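Side-chain contacts in imidazolonepropionase (Unidentified, PDB 2Q09), which catalyses the metal-dependent hydrolysis of imidazolone-5-propanoate to N-formimidoyl-L-glutamate, the third step of histidine degradation: residues Ser189-Ile194 against Leu222-Gln227; Val228-Asp233 against Ala256-Leu261; Gly250-Ala255 against Leu261-Leu266; Ala304-Gly309 against Pro343-Ala348. One frame throughout, in Å; residues are numbered along the deposited sequence.

Interaction 1. Residues Ser189-Ile194 against Leu222-Gln227; sequences SWVETI and LAQTEQ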
loop_
_atom_site.group_PDB
_atom_site.type_symbol
_atom_site.label_atom_id
_atom_site.label_comp_id
_atom_site.label_asym_id
_atom_site.label_seq_id
_atom_site.Cartn_x
_atom_site.Cartn_y
_atom_site.Cartn_z
ATOM N N SER A 189 16.620 -10.294 21.746
ATOM C CA SER A 189 16.706 -11.688 21.356
ATOM C C SER A 189 15.770 -11.893 20.168
ATOM O O SER A 189 16.070 -12.661 19.252
ATOM C CB SER A 189 16.297 -12.582 22.528
ATOM O OG SER A 189 16.754 -13.908 22.332
ATOM N N TRP A 190 14.642 -11.188 20.189
ATOM C CA TRP A 190 13.663 -11.280 19.111
ATOM C C TRP A 190 14.273 -10.651 17.860
ATOM O O TRP A 190 14.112 -11.157 16.755
ATOM C CB TRP A 190 12.370 -10.554 19.511
ATOM C CG TRP A 190 11.362 -10.433 18.404
ATOM C CD1 TRP A 190 10.765 -9.285 17.964
ATOM C CD2 TRP A 190 10.842 -11.496 17.589
ATOM N NE1 TRP A 190 9.909 -9.564 16.921
ATOM C CE2 TRP A 190 9.938 -10.911 16.672
ATOM C CE3 TRP A 190 11.055 -12.884 17.544
ATOM C CZ2 TRP A 190 9.242 -11.665 15.720
ATOM C CZ3 TRP A 190 10.361 -13.636 16.592
ATOM C CH2 TRP A 190 9.466 -13.021 15.695
ATOM N N VAL A 191 14.981 -9.542 18.036
ATOM C CA VAL A 191 15.620 -8.879 16.910
ATOM C C VAL A 191 16.643 -9.822 16.271
ATOM O O VAL A 191 16.737 -9.899 15.045
ATOM C CB VAL A 191 16.312 -7.566 17.347
ATOM C CG1 VAL A 191 17.073 -6.963 16.173
ATOM C CG2 VAL A 191 15.268 -6.579 17.853
ATOM N N GLU A 192 17.399 -10.548 17.093
ATOM C CA GLU A 192 18.381 -11.487 16.552
ATOM C C GLU A 192 17.701 -12.567 15.714
ATOM O O GLU A 192 18.202 -12.964 14.666
ATOM C CB GLU A 192 19.177 -12.156 17.673
ATOM C CG GLU A 192 20.476 -11.443 18.032
ATOM C CD GLU A 192 21.340 -12.248 18.987
ATOM O OE1 GLU A 192 22.475 -11.815 19.269
ATOM O OE2 GLU A 192 20.882 -13.311 19.459
ATOM N N THR A 193 16.558 -13.044 16.192
ATOM C CA THR A 193 15.804 -14.077 15.492
ATOM C C THR A 193 15.384 -13.613 14.101
ATOM O O THR A 193 15.507 -14.352 13.123
ATOM C CB THR A 193 14.543 -14.460 16.282
ATOM O OG1 THR A 193 14.924 -15.066 17.521
ATOM C CG2 THR A 193 13.684 -15.434 15.475
ATOM N N ILE A 194 14.878 -12.385 14.025
ATOM C CA ILE A 194 14.439 -11.801 12.762
ATOM C C ILE A 194 15.609 -11.711 11.792
ATOM O O ILE A 194 15.506 -12.102 10.631
ATOM C CB ILE A 194 13.877 -10.364 12.975
ATOM C CG1 ILE A 194 12.644 -10.407 13.883
ATOM C CG2 ILE A 194 13.513 -9.738 11.639
ATOM C CD1 ILE A 194 12.088 -9.033 14.226
ATOM N N LEU A 222 15.547 2.798 17.516
ATOM C CA LEU A 222 16.292 3.146 16.319
ATOM C C LEU A 222 17.426 2.135 16.129
ATOM O O LEU A 222 17.710 1.705 15.014
ATOM C CB LEU A 222 16.850 4.563 16.471
ATOM C CG LEU A 222 17.453 5.274 15.261
ATOM C CD1 LEU A 222 16.365 5.565 14.228
ATOM C CD2 LEU A 222 18.102 6.567 15.724
ATOM N N ALA A 223 18.063 1.749 17.228
ATOM C CA ALA A 223 19.163 0.789 17.178
ATOM C C ALA A 223 18.677 -0.580 16.709
ATOM O O ALA A 223 19.301 -1.202 15.856
ATOM C CB ALA A 223 19.821 0.676 18.553
ATOM N N GLN A 224 17.565 -1.042 17.266
ATOM C CA GLN A 224 17.017 -2.336 16.883
ATOM C C GLN A 224 16.523 -2.290 15.445
ATOM O O GLN A 224 16.566 -3.291 14.733
ATOM C CB GLN A 224 15.879 -2.713 17.823
ATOM C CG GLN A 224 16.319 -2.792 19.273
ATOM C CD GLN A 224 15.169 -3.042 20.217
ATOM O OE1 GLN A 224 14.141 -2.370 20.149
ATOM N NE2 GLN A 224 15.337 -4.006 21.113
ATOM N N THR A 225 16.050 -1.124 15.022
ATOM C CA THR A 225 15.562 -0.950 13.661
ATOM C C THR A 225 16.738 -1.057 12.699
ATOM O O THR A 225 16.628 -1.650 11.629
ATOM C CB THR A 225 14.881 0.433 13.479
ATOM O OG1 THR A 225 13.726 0.520 14.327
ATOM C CG2 THR A 225 14.456 0.631 12.032
ATOM N N GLU A 226 17.873 -0.492 13.093
ATOM C CA GLU A 226 19.059 -0.534 12.254
ATOM C C GLU A 226 19.549 -1.960 12.045
ATOM O O GLU A 226 20.011 -2.305 10.962
ATOM C CB GLU A 226 20.169 0.298 12.880
ATOM C CG GLU A 226 21.507 0.130 12.204
ATOM C CD GLU A 226 22.555 1.042 12.792
ATOM O OE1 GLU A 226 22.694 1.061 14.032
ATOM O OE2 GLU A 226 23.240 1.732 12.015
ATOM N N GLN A 227 19.451 -2.781 13.086
ATOM C CA GLN A 227 19.878 -4.171 12.999
ATOM C C GLN A 227 19.081 -4.895 11.920
ATOM O O GLN A 227 19.628 -5.676 11.145
ATOM C CB GLN A 227 19.683 -4.864 14.351
ATOM C CG GLN A 227 20.703 -4.461 15.405
ATOM C CD GLN A 227 22.125 -4.699 14.947
ATOM O OE1 GLN A 227 22.829 -3.769 14.562
ATOM N NE2 GLN A 227 22.550 -5.953 14.967
#

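Interaction 2. Residues Val228-Asp233 against Ala256-Leu261; sequences VYLAAD and ANFGAL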
loop_
_atom_site.group_PDB
_atom_site.type_symbol
_atom_site.label_atom_id
_atom_site.label_comp_id
_atom_site.label_asym_id
_atom_site.label_seq_id
_atom_site.Cartn_x
_atom_site.Cartn_y
_atom_site.Cartn_z
ATOM N N VAL A 228 17.781 -4.631 11.870
ATOM C CA VAL A 228 16.925 -5.257 10.874
ATOM C C VAL A 228 17.300 -4.845 9.455
ATOM O O VAL A 228 17.516 -5.704 8.605
ATOM C CB VAL A 228 15.442 -4.916 11.124
ATOM C CG1 VAL A 228 14.605 -5.317 9.915
ATOM C CG2 VAL A 228 14.948 -5.647 12.363
ATOM N N TYR A 229 17.376 -3.542 9.195
ATOM C CA TYR A 229 17.731 -3.059 7.860
ATOM C C TYR A 229 19.056 -3.641 7.382
ATOM O O TYR A 229 19.247 -3.875 6.187
ATOM C CB TYR A 229 17.803 -1.526 7.835
ATOM C CG TYR A 229 16.463 -0.839 8.013
ATOM C CD1 TYR A 229 15.273 -1.552 7.906
ATOM C CD2 TYR A 229 16.389 0.529 8.271
ATOM C CE1 TYR A 229 14.039 -0.921 8.050
ATOM C CE2 TYR A 229 15.163 1.166 8.419
ATOM C CZ TYR A 229 13.993 0.437 8.308
ATOM O OH TYR A 229 12.774 1.062 8.460
ATOM N N LEU A 230 19.970 -3.867 8.317
ATOM C CA LEU A 230 21.271 -4.435 7.973
ATOM C C LEU A 230 21.106 -5.843 7.416
ATOM O O LEU A 230 21.730 -6.209 6.420
ATOM C CB LEU A 230 22.175 -4.474 9.205
ATOM C CG LEU A 230 22.798 -3.131 9.581
ATOM C CD1 LEU A 230 23.544 -3.264 10.896
ATOM C CD2 LEU A 230 23.742 -2.685 8.473
ATOM N N ALA A 231 20.259 -6.627 8.069
ATOM C CA ALA A 231 19.998 -7.993 7.641
ATOM C C ALA A 231 19.300 -7.986 6.282
ATOM O O ALA A 231 19.675 -8.728 5.374
ATOM C CB ALA A 231 19.134 -8.699 8.675
ATOM N N ALA A 232 18.286 -7.138 6.151
ATOM C CA ALA A 232 17.547 -7.029 4.900
ATOM C C ALA A 232 18.569 -6.759 3.805
ATOM O O ALA A 232 18.584 -7.421 2.767
ATOM C CB ALA A 232 16.548 -5.882 4.980
ATOM N N ASP A 233 19.428 -5.778 4.069
ATOM C CA ASP A 233 20.485 -5.373 3.149
ATOM C C ASP A 233 21.296 -6.576 2.664
ATOM O O ASP A 233 21.536 -6.731 1.472
ATOM C CB ASP A 233 21.414 -4.377 3.858
ATOM C CG ASP A 233 22.487 -3.815 2.946
ATOM O OD1 ASP A 233 23.413 -3.160 3.462
ATOM O OD2 ASP A 233 22.405 -4.019 1.719
ATOM N N ALA A 256 15.987 6.658 5.495
ATOM C CA ALA A 256 16.471 7.379 4.325
ATOM C C ALA A 256 17.934 7.033 4.047
ATOM O O ALA A 256 18.349 6.942 2.893
ATOM C CB ALA A 256 16.315 8.887 4.531
ATOM N N ASN A 257 18.717 6.839 5.105
ATOM C CA ASN A 257 20.128 6.505 4.945
ATOM C C ASN A 257 20.323 5.085 4.443
ATOM O O ASN A 257 21.392 4.729 3.956
ATOM C CB ASN A 257 20.879 6.692 6.261
ATOM C CG ASN A 257 20.995 8.148 6.661
ATOM O OD1 ASN A 257 21.133 9.027 5.810
ATOM N ND2 ASN A 257 20.956 8.415 7.961
ATOM N N PHE A 258 19.278 4.275 4.559
ATOM C CA PHE A 258 19.312 2.893 4.106
ATOM C C PHE A 258 18.643 2.759 2.744
ATOM O O PHE A 258 18.478 1.653 2.234
ATOM C CB PHE A 258 18.613 1.988 5.129
ATOM C CG PHE A 258 19.552 1.355 6.121
ATOM C CD1 PHE A 258 20.268 0.210 5.788
ATOM C CD2 PHE A 258 19.731 1.911 7.384
ATOM C CE1 PHE A 258 21.151 -0.371 6.693
ATOM C CE2 PHE A 258 20.617 1.337 8.298
ATOM C CZ PHE A 258 21.325 0.189 7.949
ATOM N N GLY A 259 18.261 3.892 2.159
ATOM C CA GLY A 259 17.616 3.867 0.859
ATOM C C GLY A 259 16.223 3.258 0.910
ATOM O O GLY A 259 15.822 2.530 -0.000
ATOM N N ALA A 260 15.484 3.554 1.972
ATOM C CA ALA A 260 14.135 3.022 2.126
ATOM C C ALA A 260 13.262 3.421 0.944
ATOM O O ALA A 260 13.418 4.502 0.380
ATOM C CB ALA A 260 13.518 3.540 3.417
ATOM N N LEU A 261 12.345 2.539 0.559
ATOM C CA LEU A 261 11.426 2.825 -0.536
ATOM C C LEU A 261 10.442 3.890 -0.053
ATOM O O LEU A 261 10.016 4.761 -0.814
ATOM C CB LEU A 261 10.653 1.564 -0.932
ATOM C CG LEU A 261 11.420 0.428 -1.615
ATOM C CD1 LEU A 261 10.531 -0.793 -1.737
ATOM C CD2 LEU A 261 11.892 0.887 -2.981
#

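Interaction 3. Residues Gly250-Ala255 against Leu261-Leu266; sequences GGSTLA and LSVDHL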
loop_
_atom_site.group_PDB
_atom_site.type_symbol
_atom_site.label_atom_id
_atom_site.label_comp_id
_atom_site.label_asym_id
_atom_site.label_seq_id
_atom_site.Cartn_x
_atom_site.Cartn_y
_atom_site.Cartn_z
ATOM N N GLY A 250 13.809 9.499 15.153
ATOM C CA GLY A 250 14.816 9.706 14.129
ATOM C C GLY A 250 14.790 8.573 13.122
ATOM O O GLY A 250 15.690 8.432 12.303
ATOM N N GLY A 251 13.739 7.764 13.190
ATOM C CA GLY A 251 13.596 6.633 12.295
ATOM C C GLY A 251 13.560 6.975 10.819
ATOM O O GLY A 251 14.141 6.262 10.004
ATOM N N SER A 252 12.881 8.059 10.459
ATOM C CA SER A 252 12.791 8.444 9.057
ATOM C C SER A 252 14.170 8.736 8.467
ATOM O O SER A 252 14.437 8.407 7.316
ATOM C CB SER A 252 11.878 9.661 8.900
ATOM O OG SER A 252 10.531 9.317 9.171
ATOM N N THR A 253 15.046 9.356 9.253
ATOM C CA THR A 253 16.394 9.668 8.775
ATOM C C THR A 253 17.226 8.401 8.614
ATOM O O THR A 253 18.056 8.303 7.712
ATOM C CB THR A 253 17.119 10.633 9.736
ATOM O OG1 THR A 253 16.426 11.888 9.758
ATOM C CG2 THR A 253 18.560 10.855 9.286
ATOM N N LEU A 254 17.003 7.430 9.491
ATOM C CA LEU A 254 17.728 6.167 9.416
ATOM C C LEU A 254 17.298 5.430 8.153
ATOM O O LEU A 254 18.130 4.951 7.376
ATOM C CB LEU A 254 17.420 5.311 10.646
ATOM C CG LEU A 254 17.953 3.875 10.640
ATOM C CD1 LEU A 254 19.478 3.875 10.616
ATOM C CD2 LEU A 254 17.438 3.152 11.874
ATOM N N ALA A 255 15.987 5.345 7.952
ATOM C CA ALA A 255 15.434 4.677 6.785
ATOM C C ALA A 255 15.949 5.329 5.509
ATOM O O ALA A 255 16.313 4.641 4.552
ATOM C CB ALA A 255 13.906 4.729 6.828
ATOM N N LEU A 261 12.345 2.539 0.559
ATOM C CA LEU A 261 11.426 2.825 -0.536
ATOM C C LEU A 261 10.442 3.890 -0.053
ATOM O O LEU A 261 10.016 4.761 -0.814
ATOM C CB LEU A 261 10.653 1.564 -0.932
ATOM C CG LEU A 261 11.420 0.428 -1.615
ATOM C CD1 LEU A 261 10.531 -0.793 -1.737
ATOM C CD2 LEU A 261 11.892 0.887 -2.981
ATOM N N SER A 262 10.097 3.817 1.231
ATOM C CA SER A 262 9.153 4.766 1.813
ATOM C C SER A 262 9.143 4.698 3.336
ATOM O O SER A 262 9.624 3.730 3.931
ATOM C CB SER A 262 7.734 4.456 1.327
ATOM O OG SER A 262 7.255 3.278 1.967
ATOM N N VAL A 263 8.604 5.746 3.952
ATOM C CA VAL A 263 8.442 5.814 5.402
ATOM C C VAL A 263 6.957 6.110 5.530
ATOM O O VAL A 263 6.430 6.955 4.804
ATOM C CB VAL A 263 9.286 6.939 6.051
ATOM C CG1 VAL A 263 10.743 6.501 6.134
ATOM C CG2 VAL A 263 9.170 8.219 5.256
ATOM N N ASP A 264 6.276 5.422 6.442
ATOM C CA ASP A 264 4.829 5.585 6.565
ATOM C C ASP A 264 4.289 6.090 7.907
ATOM O O ASP A 264 4.801 5.740 8.962
ATOM C CB ASP A 264 4.155 4.256 6.203
ATOM C CG ASP A 264 4.728 3.627 4.931
ATOM O OD1 ASP A 264 4.060 2.752 4.347
ATOM O OD2 ASP A 264 5.851 3.982 4.514
ATOM N N HIS A 265 3.222 6.894 7.825
ATOM C CA HIS A 265 2.530 7.549 8.950
ATOM C C HIS A 265 3.062 8.976 9.049
ATOM O O HIS A 265 2.420 9.911 8.573
ATOM C CB HIS A 265 2.721 6.788 10.264
ATOM C CG HIS A 265 1.808 5.609 10.407
ATOM N ND1 HIS A 265 0.435 5.737 10.434
ATOM C CD2 HIS A 265 2.070 4.286 10.515
ATOM C CE1 HIS A 265 -0.112 4.540 10.552
ATOM N NE2 HIS A 265 0.856 3.643 10.602
ATOM N N LEU A 266 4.222 9.150 9.681
ATOM C CA LEU A 266 4.870 10.455 9.755
ATOM C C LEU A 266 4.199 11.602 10.513
ATOM O O LEU A 266 4.568 12.758 10.304
ATOM C CB LEU A 266 5.168 10.925 8.326
ATOM C CG LEU A 266 6.154 10.145 7.444
ATOM C CD1 LEU A 266 6.135 8.661 7.758
ATOM C CD2 LEU A 266 5.804 10.386 5.991
#

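Interaction 4. Residues Ala304-Gly309 against Pro343-Ala348; sequences ALRKAG and PVEAMA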
loop_
_atom_site.group_PDB
_atom_site.type_symbol
_atom_site.label_atom_id
_atom_site.label_comp_id
_atom_site.label_asym_id
_atom_site.label_seq_id
_atom_site.Cartn_x
_atom_site.Cartn_y
_atom_site.Cartn_z
ATOM N N ALA A 304 5.018 21.103 4.768
ATOM C CA ALA A 304 6.476 21.031 4.684
ATOM C C ALA A 304 6.948 19.995 3.664
ATOM O O ALA A 304 7.917 20.231 2.935
ATOM C CB ALA A 304 7.071 20.728 6.056
ATOM N N LEU A 305 6.273 18.851 3.610
ATOM C CA LEU A 305 6.642 17.815 2.650
ATOM C C LEU A 305 6.460 18.352 1.235
ATOM O O LEU A 305 7.265 18.078 0.347
ATOM C CB LEU A 305 5.777 16.567 2.836
ATOM C CG LEU A 305 6.076 15.701 4.060
ATOM C CD1 LEU A 305 4.989 14.630 4.188
ATOM C CD2 LEU A 305 7.458 15.048 3.921
ATOM N N ARG A 306 5.393 19.111 1.028
ATOM C CA ARG A 306 5.146 19.689 -0.280
ATOM C C ARG A 306 6.238 20.687 -0.628
ATOM O O ARG A 306 6.796 20.648 -1.727
ATOM C CB ARG A 306 3.782 20.379 -0.328
ATOM C CG ARG A 306 2.670 19.481 -0.800
ATOM C CD ARG A 306 1.541 20.297 -1.405
ATOM N NE ARG A 306 0.822 21.065 -0.398
ATOM C CZ ARG A 306 -0.390 20.755 0.050
ATOM N NH1 ARG A 306 -1.022 19.691 -0.421
ATOM N NH2 ARG A 306 -0.972 21.519 0.963
ATOM N N LYS A 307 6.542 21.586 0.307
ATOM C CA LYS A 307 7.576 22.586 0.064
ATOM C C LYS A 307 8.904 21.946 -0.311
ATOM O O LYS A 307 9.647 22.495 -1.124
ATOM C CB LYS A 307 7.770 23.460 1.297
ATOM C CG LYS A 307 6.615 24.405 1.552
ATOM C CD LYS A 307 6.845 25.208 2.815
ATOM C CE LYS A 307 5.727 26.204 3.033
ATOM N NZ LYS A 307 5.836 26.864 4.362
ATOM N N ALA A 308 9.199 20.789 0.276
ATOM C CA ALA A 308 10.453 20.084 -0.000
ATOM C C ALA A 308 10.361 19.183 -1.227
ATOM O O ALA A 308 11.346 18.564 -1.618
ATOM C CB ALA A 308 10.880 19.271 1.219
ATOM N N GLY A 309 9.181 19.103 -1.830
ATOM C CA GLY A 309 9.024 18.280 -3.018
ATOM C C GLY A 309 9.041 16.780 -2.773
ATOM O O GLY A 309 9.293 16.002 -3.691
ATOM N N PRO A 343 -7.485 16.611 -4.864
ATOM C CA PRO A 343 -7.816 15.318 -5.472
ATOM C C PRO A 343 -6.707 14.837 -6.416
ATOM O O PRO A 343 -6.512 13.636 -6.591
ATOM C CB PRO A 343 -9.122 15.600 -6.212
ATOM C CG PRO A 343 -9.776 16.652 -5.315
ATOM C CD PRO A 343 -8.601 17.566 -4.997
ATOM N N VAL A 344 -5.977 15.774 -7.021
ATOM C CA VAL A 344 -4.916 15.388 -7.939
ATOM C C VAL A 344 -3.711 14.819 -7.174
ATOM O O VAL A 344 -3.061 13.886 -7.648
ATOM C CB VAL A 344 -4.496 16.579 -8.863
ATOM C CG1 VAL A 344 -3.733 17.639 -8.079
ATOM C CG2 VAL A 344 -3.679 16.055 -10.022
ATOM N N GLU A 345 -3.427 15.356 -5.987
ATOM C CA GLU A 345 -2.320 14.826 -5.188
ATOM C C GLU A 345 -2.702 13.417 -4.712
ATOM O O GLU A 345 -1.863 12.513 -4.644
ATOM C CB GLU A 345 -2.039 15.720 -3.972
ATOM C CG GLU A 345 -1.458 17.092 -4.312
ATOM C CD GLU A 345 -1.293 17.976 -3.082
ATOM O OE1 GLU A 345 -2.247 18.088 -2.282
ATOM O OE2 GLU A 345 -0.206 18.564 -2.922
ATOM N N ALA A 346 -3.976 13.232 -4.387
ATOM C CA ALA A 346 -4.452 11.931 -3.927
ATOM C C ALA A 346 -4.341 10.897 -5.045
ATOM O O ALA A 346 -3.918 9.773 -4.811
ATOM C CB ALA A 346 -5.905 12.041 -3.443
HETATM N N MSE A 347 -4.716 11.287 -6.263
HETATM C CA MSE A 347 -4.648 10.379 -7.404
HETATM C C MSE A 347 -3.193 9.988 -7.695
HETATM O O MSE A 347 -2.876 8.811 -7.895
HETATM C CB MSE A 347 -5.300 11.020 -8.637
HETATM C CG MSE A 347 -5.386 10.092 -9.841
HETATM SE SE MSE A 347 -6.378 8.472 -9.446
HETATM C CE MSE A 347 -6.448 7.757 -11.275
ATOM N N ALA A 348 -2.299 10.969 -7.700
ATOM C CA ALA A 348 -0.892 10.664 -7.925
ATOM C C ALA A 348 -0.431 9.802 -6.754
ATOM O O ALA A 348 0.448 8.950 -6.902
ATOM C CB ALA A 348 -0.073 11.943 -7.983
#

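Interaction 1. Residues Ser189-Ile194 against Leu222-Gln227
Val-191 meets Gln-224 and Gln-227 in a small apolar helix-to-helix contact on the outside of the amidohydrolase TIM barrel, between helix 187-204 and helix 222-234. It illustrates how one branched side chain can serve a whole turn of its neighbour: the two methyls of Val-191 divide, each taking a different glutamine. With CG1 anti to the backbone N (chi1 175°), that methyl goes to CB of Gln-227 at 3.8 Å, whereas CG2, lying beside the N, reaches CB of Gln-224 at 3.9 Å. The valine side chain crosses both glutamines at about a right angle, and it is their aliphatic roots that receive it. CG1 of Val-191 also lies 4.0 Å from the backbone O of Gln-224, close to the surface of the helix itself. The CA atoms of Val-191 and Gln-224 are 6.7 Å apart.

The amide end of Gln-224 has polar work of its own. Beyond CG the chain is extended, and its OE1 accepts a hydrogen bond from the backbone N of Ser-221, just ahead of the helix, while NE2 donates to OD2 of Asp-188 on helix 187-204. A polar bridge between the helices thus accompanies the valine contact. On its inner side helix 187-204 sets Ile-194 against Ala-175 and Ala-176 of strand 168-176, and on its other flank helix 222-234 packs Leu-222, Thr-225 and Glu-226 against Leu-254 of helix 251-257.

Interaction 2. Residues Val228-Asp233 against Ala256-Leu261
The ring of Phe-258 has CB of Tyr-229 over the centre of one face and CD2 of Leu-230 in plane at its edge. The tyrosine CB stands 3.6 Å from the Phe-258 ring centroid, only 9° off the ring normal, which makes a well-centred CH-pi contact. The Tyr-229 ring follows on from it, turning its own edge to the same phenylalanine in an edge-to-face pair with centroids 5.4 Å apart and planes at 64°. Its CD2 comes to 3.7 Å from CD2 of Phe-258. At the rim, CD2 of Leu-230 approaches CZ of Phe-258 at 3.8 Å, although the leucine CB sets out away from this partner. The OH of Tyr-229 donates to the backbone O of Lys-240, which anchors the far end of the ring. Phe-258 comes just before Gly-259, the positive-phi C-prime residue of the Schellman motif that ends helix 251-257. A serine in place of Phe-258 would probably leave CB of Tyr-229 and the tip of Leu-230 without their aromatic partner and open a gap between helix 222-234 and this turn. The contact across the segments is one of dispersion and weak C-H to pi attraction, its tyrosine hydroxyl satisfied by a backbone carbonyl.

Interaction 3. Residues Gly250-Ala255 against Leu261-Leu266
Val-263 points its CG1 methyl at helix 251-257, where it touches CB of Ala-255 at 3.7 Å and lies 4.1 Å from CA of Ser-252. The torsion decides which methyl does this: at chi1 -77° CG1 is anti to the carbonyl carbon, and CG2 falls in the crowded position between the backbone N and that carbon. Ser-252 adds a looser approach, its OG 4.1 Å from CB of Val-263. That hydroxyl, also anti to its carbonyl carbon (chi1 -69°), spends its polarity on OD2 of Asp-244, so the valine meets a group already bonded.

The alternation of the strand turns its neighbours the other way. Ser-262 and Asp-264 set out from the face remote from the helix, and OG of Ser-262 donates to OD2 of Asp-264 at 3.0 Å, on the syn side of that oxygen. OD1 of the same carboxylate bonds to ND1 of His-72, an iron ligand, making Asp-264 a second-shell residue; His-265 touches the bound inhibitor. The apolar packing joins helix and strand in the beta-alpha-beta unit of strand 238-243, helix 251-257 and strand 262-265, with strand 238-243 on one side of strand 262-265 and strand 283-286 on the other.

Interaction 4. Residues Ala304-Gly309 against Pro343-Ala348
Arg-306 and Glu-345 form a salt bridge at the protein surface, with NH1 of Arg-306 2.7 Å from OE1 of Glu-345. The guanidinium and carboxylate planes are only 18° apart, and OE1 comes in at the guanidinium edge. The hydrogen bond from NH1 of Arg-306 to OE2 of Glu-345, at 2.9 Å, is less certain because OE2 sits too close to a neighbour in the model. A single terminal nitrogen thus serves the carboxylate, rather than the two nitrogens of a bidentate bridge. Bending of the arginine chain at chi3 (-70°) helps to turn its head toward the glutamate, whose own chain is extended beyond CG.

OE1 has a further donor, the backbone N of Thr-342 just before helix 343-349, so this oxygen accepts from its own helix start as well as pairing with the arginine. A glutamine in place of Glu-345 would probably leave the Arg-306 charge without its mate. On the first helix, the backbone N of Gly-309 is satisfied by O of Arg-306 at 2.8 Å in a Schellman motif. The bridge links the C-terminal end of helix 302-307 to the first turn of helix 343-349, and Met-312 of strand 312-314 touches both partners.

How the interactions relate
Followed from the N terminus, interaction 1 comes first, closing a loop that runs from helix 187-204 through strand 210-213 to helix 222-234. Interaction 2 starts from the next residues of that helix and reaches the turn after helix 251-257. Interaction 3 begins within this second loop and ends beyond it on strand 262-265, so interactions 2 and 3 cross, sharing Leu-261; the backbone of Ala-260 and Ala-255 also joins them. Together these three tie consecutive helices to one another and to a barrel strand. Interaction 4 closes later, in series, pinning helix 302-307 to helix 343-349, its nearest atoms about 5 Å from those of interaction 3 without touching.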